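ER-derived vesicles protein ERV41 (Saccharomyces cerevisiae, PDB 3ZLC) is a constituent of COPII-coated vesicles, is required for efficient transport of a subset of secretory proteins to the Golgi, and is represented here by its lumenal domain. Local coordinates at residues W34-R40 / E131-K137; K153-V157 / M231-F235. All coordinates share one frame; numbering follows the deposited sequence. Where two conformers were deposited one is given.

Interaction 1: W34-R40 / E131-K137; sequences WLQINVR and ELQITAK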
loop_
_atom_site.group_PDB
_atom_site.type_symbol
_atom_site.label_atom_id
_atom_site.label_comp_id
_atom_site.label_asym_id
_atom_site.label_seq_id
_atom_site.Cartn_x
_atom_site.Cartn_y
_atom_site.Cartn_z
ATOM N N TRP A 34 -17.291 3.252 0.633
ATOM C CA TRP A 34 -17.056 3.784 1.979
ATOM C C TRP A 34 -15.681 4.444 2.066
ATOM O O TRP A 34 -15.373 5.137 3.039
ATOM C CB TRP A 34 -17.101 2.666 3.033
ATOM C CG TRP A 34 -18.438 1.994 3.210
ATOM C CD1 TRP A 34 -18.729 0.684 2.953
ATOM C CD2 TRP A 34 -19.649 2.583 3.702
ATOM N NE1 TRP A 34 -20.044 0.428 3.244
ATOM C CE2 TRP A 34 -20.634 1.578 3.697
ATOM C CE3 TRP A 34 -20.004 3.866 4.130
ATOM C CZ2 TRP A 34 -21.940 1.809 4.115
ATOM C CZ3 TRP A 34 -21.302 4.096 4.546
ATOM C CH2 TRP A 34 -22.258 3.074 4.533
ATOM N N LEU A 35 -14.839 4.197 1.062
ATOM C CA LEU A 35 -13.420 4.545 1.151
ATOM C C LEU A 35 -13.083 5.877 0.503
ATOM O O LEU A 35 -13.708 6.271 -0.494
ATOM C CB LEU A 35 -12.558 3.444 0.510
ATOM C CG LEU A 35 -12.638 2.076 1.189
ATOM C CD1 LEU A 35 -11.752 1.051 0.488
ATOM C CD2 LEU A 35 -12.288 2.184 2.668
ATOM N N GLN A 36 -12.094 6.569 1.069
ATOM C CA GLN A 36 -11.480 7.704 0.391
ATOM C C GLN A 36 -9.960 7.547 0.434
ATOM O O GLN A 36 -9.394 7.006 1.398
ATOM C CB GLN A 36 -11.921 9.036 1.010
ATOM C CG GLN A 36 -11.342 9.321 2.394
ATOM C CD GLN A 36 -11.598 10.751 2.847
ATOM O OE1 GLN A 36 -11.373 11.703 2.093
ATOM N NE2 GLN A 36 -12.073 10.909 4.080
ATOM N N ILE A 37 -9.294 7.998 -0.622
ATOM C CA ILE A 37 -7.840 7.861 -0.706
ATOM C C ILE A 37 -7.262 9.256 -0.919
ATOM O O ILE A 37 -7.657 9.952 -1.869
ATOM C CB ILE A 37 -7.461 6.899 -1.833
ATOM C CG1 ILE A 37 -8.070 5.517 -1.554
ATOM C CG2 ILE A 37 -5.932 6.793 -2.004
ATOM C CD1 ILE A 37 -7.836 4.548 -2.639
ATOM N N ASN A 38 -6.384 9.682 -0.006
ATOM C CA ASN A 38 -5.784 11.015 -0.064
ATOM C C ASN A 38 -4.257 10.950 -0.163
ATOM O O ASN A 38 -3.635 10.010 0.340
ATOM C CB ASN A 38 -6.154 11.822 1.184
ATOM C CG ASN A 38 -7.610 12.291 1.184
ATOM O OD1 ASN A 38 -7.931 13.366 0.668
ATOM N ND2 ASN A 38 -8.493 11.489 1.781
ATOM N N VAL A 39 -3.664 11.957 -0.798
ATOM C CA VAL A 39 -2.213 12.128 -0.793
ATOM C C VAL A 39 -1.949 13.488 -0.167
ATOM O O VAL A 39 -2.681 14.463 -0.416
ATOM C CB VAL A 39 -1.585 12.069 -2.213
ATOM C CG1 VAL A 39 -0.127 12.518 -2.172
ATOM C CG2 VAL A 39 -1.641 10.673 -2.765
ATOM N N ARG A 40 -0.944 13.574 0.692
ATOM C CA ARG A 40 -0.491 14.898 1.081
ATOM C C ARG A 40 1.013 14.889 1.220
ATOM O O ARG A 40 1.614 13.828 1.407
ATOM C CB ARG A 40 -1.181 15.390 2.350
ATOM C CG ARG A 40 -1.031 14.490 3.545
ATOM C CD ARG A 40 -1.082 15.335 4.803
ATOM N NE ARG A 40 -0.862 14.549 6.015
ATOM C CZ ARG A 40 -0.952 15.035 7.249
ATOM N NH1 ARG A 40 -1.264 16.310 7.441
ATOM N NH2 ARG A 40 -0.734 14.243 8.290
ATOM N N GLU A 131 2.583 11.319 2.286
ATOM C CA GLU A 131 1.833 10.201 2.842
ATOM C C GLU A 131 0.615 9.888 1.964
ATOM O O GLU A 131 -0.062 10.797 1.489
ATOM C CB GLU A 131 1.443 10.553 4.290
ATOM C CG GLU A 131 0.329 9.740 4.912
ATOM C CD GLU A 131 -0.011 10.241 6.308
ATOM O OE1 GLU A 131 0.626 11.212 6.770
ATOM O OE2 GLU A 131 -0.909 9.667 6.947
ATOM N N LEU A 132 0.381 8.600 1.716
ATOM C CA LEU A 132 -0.824 8.143 1.022
ATOM C C LEU A 132 -1.743 7.511 2.063
ATOM O O LEU A 132 -1.306 6.637 2.817
ATOM C CB LEU A 132 -0.442 7.087 -0.005
ATOM C CG LEU A 132 -1.584 6.373 -0.714
ATOM C CD1 LEU A 132 -2.263 7.326 -1.657
ATOM C CD2 LEU A 132 -1.032 5.184 -1.472
ATOM N N GLN A 133 -3.007 7.943 2.100
ATOM C CA GLN A 133 -3.949 7.546 3.148
ATOM C C GLN A 133 -5.187 6.869 2.562
ATOM O O GLN A 133 -5.854 7.426 1.679
ATOM C CB GLN A 133 -4.397 8.785 3.959
ATOM C CG GLN A 133 -3.246 9.666 4.482
ATOM C CD GLN A 133 -3.741 10.862 5.280
ATOM O OE1 GLN A 133 -4.826 11.377 5.024
ATOM N NE2 GLN A 133 -2.953 11.298 6.259
ATOM N N ILE A 134 -5.500 5.675 3.068
ATOM C CA ILE A 134 -6.771 5.015 2.764
ATOM C C ILE A 134 -7.630 4.979 4.041
ATOM O O ILE A 134 -7.299 4.249 4.977
ATOM C CB ILE A 134 -6.528 3.568 2.308
ATOM C CG1 ILE A 134 -5.576 3.537 1.102
ATOM C CG2 ILE A 134 -7.844 2.868 1.989
ATOM C CD1 ILE A 134 -5.187 2.125 0.674
ATOM N N THR A 135 -8.710 5.759 4.079
ATOM C CA THR A 135 -9.579 5.835 5.252
ATOM C C THR A 135 -11.060 5.795 4.871
ATOM O O THR A 135 -11.417 5.699 3.682
ATOM C CB THR A 135 -9.332 7.126 6.089
ATOM O OG1 THR A 135 -9.742 8.268 5.331
ATOM C CG2 THR A 135 -7.871 7.276 6.469
ATOM N N ALA A 136 -11.927 5.857 5.882
ATOM C CA ALA A 136 -13.371 5.920 5.630
ATOM C C ALA A 136 -13.754 7.325 5.188
ATOM O O ALA A 136 -13.132 8.293 5.630
ATOM C CB ALA A 136 -14.140 5.546 6.864
ATOM N N LYS A 137 -14.760 7.445 4.318
ATOM C CA LYS A 137 -15.312 8.758 3.981
ATOM C C LYS A 137 -15.940 9.333 5.236
ATOM O O LYS A 137 -16.619 8.617 5.976
ATOM C CB LYS A 137 -16.381 8.653 2.891
ATOM C CG LYS A 137 -15.843 8.528 1.475
ATOM C CD LYS A 137 -16.996 8.294 0.509
ATOM C CE LYS A 137 -16.494 7.996 -0.896
ATOM N NZ LYS A 137 -17.651 7.673 -1.795
HETATM O O HOH W 1 -17.182 6.326 4.904
HETATM O O HOH W 2 -8.092 9.064 3.263
#
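Gln36 and Thr135 meet on the polar face of two antiparallel strands, their side chains crossing at a slant with Gln36 CG 3.5 Å from Thr135 OG1. Beyond this crossing the Gln36 amide donates an N-H from NE2 to Ala136 O at 3.2 Å, a fairly straight bond (164°) lying close to the amide plane but tilted from the plane of the carbonyl it reaches. Water 2 donates to Gln36 O and also hydrogen-bonds to Thr135 OG1, joining the strands at this pair. Farther along the same face Arg40 and Glu131 run side by side. Glu131 OE1 lies in the guanidinium plane, at its edge, yet the salt bridge is long, 3.7 Å to Arg40 NH2, and the two planes are turned 60° apart. The other oxygen is held more closely: Gln133 NE2 comes down on Glu131 OE2 from above the carboxylate plane at 2.7 Å, which should help fix the carboxylate's rotation.

The reverse face is aliphatic. With CG anti to the backbone N (chi1 173°), the Leu132 side chain leans toward the other strand, and CD1 sits 3.6 Å from Val39 CG2 and 3.7 Å from Ile37 CG2. Ile37 and Ile134 lie alongside and point the same way. Ile37, Leu132 and Val39 pack on Val119, Ile123 and Val125, respectively, of strand 117-126, in the other sheet.

Backbone bonds between the strands run from Lys137 N on Trp34 O to the reciprocal pair of Arg40 and Glu131. With one polar and one greasy face, this is an antiparallel strand pair typical of a beta-sandwich.

Interaction 2: K153-V157 / M231-F235; sequences KFNHV and MPGIF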
loop_
_atom_site.group_PDB
_atom_site.type_symbol
_atom_site.label_atom_id
_atom_site.label_comp_id
_atom_site.label_asym_id
_atom_site.label_seq_id
_atom_site.Cartn_x
_atom_site.Cartn_y
_atom_site.Cartn_z
ATOM N N LYS A 153 -13.612 -2.297 7.872
ATOM C CA LYS A 153 -12.632 -3.286 8.285
ATOM C C LYS A 153 -11.374 -3.034 7.486
ATOM O O LYS A 153 -11.406 -3.078 6.252
ATOM C CB LYS A 153 -13.143 -4.702 8.019
ATOM C CG LYS A 153 -14.351 -5.112 8.847
ATOM C CD LYS A 153 -14.501 -6.626 8.891
ATOM C CE LYS A 153 -15.389 -7.133 7.778
ATOM N NZ LYS A 153 -16.796 -6.682 7.956
ATOM N N PHE A 154 -10.267 -2.764 8.173
ATOM C CA PHE A 154 -9.035 -2.417 7.465
ATOM C C PHE A 154 -8.028 -3.557 7.320
ATOM O O PHE A 154 -6.851 -3.326 7.024
ATOM C CB PHE A 154 -8.409 -1.143 8.055
ATOM C CG PHE A 154 -9.241 0.092 7.798
ATOM C CD1 PHE A 154 -9.328 0.629 6.519
ATOM C CD2 PHE A 154 -9.959 0.698 8.828
ATOM C CE1 PHE A 154 -10.112 1.767 6.269
ATOM C CE2 PHE A 154 -10.741 1.833 8.590
ATOM C CZ PHE A 154 -10.819 2.367 7.309
ATOM N N ASN A 155 -8.498 -4.791 7.493
ATOM C CA ASN A 155 -7.749 -5.945 7.000
ATOM C C ASN A 155 -7.398 -5.664 5.544
ATOM O O ASN A 155 -8.189 -5.083 4.806
ATOM C CB ASN A 155 -8.594 -7.224 7.093
ATOM C CG ASN A 155 -9.135 -7.459 8.486
ATOM O OD1 ASN A 155 -8.397 -7.390 9.465
ATOM N ND2 ASN A 155 -10.433 -7.718 8.584
ATOM N N HIS A 156 -6.200 -6.038 5.115
ATOM C CA HIS A 156 -5.830 -5.694 3.751
ATOM C C HIS A 156 -4.773 -6.632 3.210
ATOM O O HIS A 156 -4.077 -7.314 3.973
ATOM C CB HIS A 156 -5.346 -4.236 3.671
ATOM C CG HIS A 156 -4.142 -3.954 4.514
ATOM N ND1 HIS A 156 -4.228 -3.699 5.864
ATOM C CD2 HIS A 156 -2.820 -3.887 4.202
ATOM C CE1 HIS A 156 -3.015 -3.486 6.352
ATOM N NE2 HIS A 156 -2.145 -3.591 5.365
ATOM N N VAL A 157 -4.695 -6.686 1.884
ATOM C CA VAL A 157 -3.670 -7.458 1.194
ATOM C C VAL A 157 -2.952 -6.487 0.299
ATOM O O VAL A 157 -3.592 -5.771 -0.469
ATOM C CB VAL A 157 -4.293 -8.523 0.276
ATOM C CG1 VAL A 157 -3.205 -9.166 -0.604
ATOM C CG2 VAL A 157 -5.002 -9.584 1.116
ATOM N N MET A 231 -9.154 9.634 12.425
ATOM C CA MET A 231 -9.825 8.585 11.653
ATOM C C MET A 231 -8.866 7.431 11.313
ATOM O O MET A 231 -7.717 7.668 10.931
ATOM C CB MET A 231 -10.508 9.154 10.396
ATOM C CG MET A 231 -9.691 10.176 9.605
ATOM S SD MET A 231 -10.429 10.584 7.997
ATOM C CE MET A 231 -11.404 12.042 8.382
ATOM N N PRO A 232 -9.333 6.177 11.477
ATOM C CA PRO A 232 -8.484 4.995 11.292
ATOM C C PRO A 232 -8.294 4.632 9.822
ATOM O O PRO A 232 -8.974 5.192 8.961
ATOM C CB PRO A 232 -9.274 3.887 12.000
ATOM C CG PRO A 232 -10.699 4.295 11.853
ATOM C CD PRO A 232 -10.692 5.811 11.926
ATOM N N GLY A 233 -7.383 3.706 9.531
ATOM C CA GLY A 233 -7.187 3.301 8.153
ATOM C C GLY A 233 -5.828 2.710 7.877
ATOM O O GLY A 233 -5.181 2.125 8.751
ATOM N N ILE A 234 -5.397 2.852 6.635
ATOM C CA ILE A 234 -4.147 2.257 6.201
ATOM C C ILE A 234 -3.321 3.402 5.633
ATOM O O ILE A 234 -3.757 4.086 4.700
ATOM C CB ILE A 234 -4.387 1.189 5.114
ATOM C CG1 ILE A 234 -5.270 0.053 5.651
ATOM C CG2 ILE A 234 -3.047 0.611 4.632
ATOM C CD1 ILE A 234 -5.938 -0.796 4.550
ATOM N N PHE A 235 -2.136 3.620 6.200
ATOM C CA PHE A 235 -1.323 4.787 5.841
ATOM C C PHE A 235 0.074 4.401 5.370
ATOM O O PHE A 235 0.779 3.628 6.030
ATOM C CB PHE A 235 -1.199 5.723 7.047
ATOM C CG PHE A 235 -2.534 6.229 7.579
ATOM C CD1 PHE A 235 -3.294 5.456 8.457
ATOM C CD2 PHE A 235 -3.008 7.487 7.225
ATOM C CE1 PHE A 235 -4.519 5.924 8.955
ATOM C CE2 PHE A 235 -4.234 7.969 7.725
ATOM C CZ PHE A 235 -4.983 7.186 8.589
#
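The Phe154 ring lies flat on the backbone of Gly233, whose CA stands over the ring centre at 3.6 Å from the centroid and only 2° off the normal, a CH-pi contact almost exactly along the ring normal. Gly233 takes backbone angles at which a side chain would be jammed against the preceding carbonyl oxygen. Pro232 adds its CG 4.1 Å from Phe154 CE2. The His156 ring has Ile234 CG1 over one face, 4.3 Å from the centroid, while at its edge ND1 donates to Phe154 O at 2.9 Å, in both the ring plane and the carbonyl plane. With NE2 bonded to Tyr191 OH, both ring nitrogens have partners and the imidazole is pinned.

Ile234 is the wedge between these two aromatic residues. Its side chain and that of His156 run antiparallel alongside each other, bringing Ile234 CD1 to 3.6 Å from His156 CB. The His156 CG sits between its own backbone N and carbonyl carbon (chi1 61°), a rotamer that folds the ring back toward Phe154 O. Replacing Phe154 with an alanine would probably open a gap over Gly233 CA and take away the apolar contacts of Pro232 CG and Ile234 CG1.

The two segments share no hydrogen bond; they meet by packing alone. His156 starts strand 156-163 of one sheet, where its backbone pairs with Gln179, and its ring meets Tyr189 edge to face. Ile234 lies in strand 233-240 of the other sheet, between strands 188-200 and 130-136, so the contact joins the two sheets at one end of the sandwich.

Overall arrangement
Interaction 1 closes along the chain before interaction 2 opens, yet their centres are only 10 Å apart. Strand 130-136 links them: one edge pairs with 35-41 and the other with 233-240, where Ile134 N lies 2.9 Å from Ile234 O, a probable hydrogen bond. Residues 231-235 thus lie next to interaction 1 in the same sheet, and Thr135 CG2 approaches Pro232 O at 3.4 Å. Phe235 reaches Gln133 on the polar face with its ring rim, CD2 3.5 Å from Gln133 CG, whereas Ile234 turns to the opposite side and meets 153-157. Interaction 1 therefore builds within one sheet, and interaction 2 ties that sheet to the other.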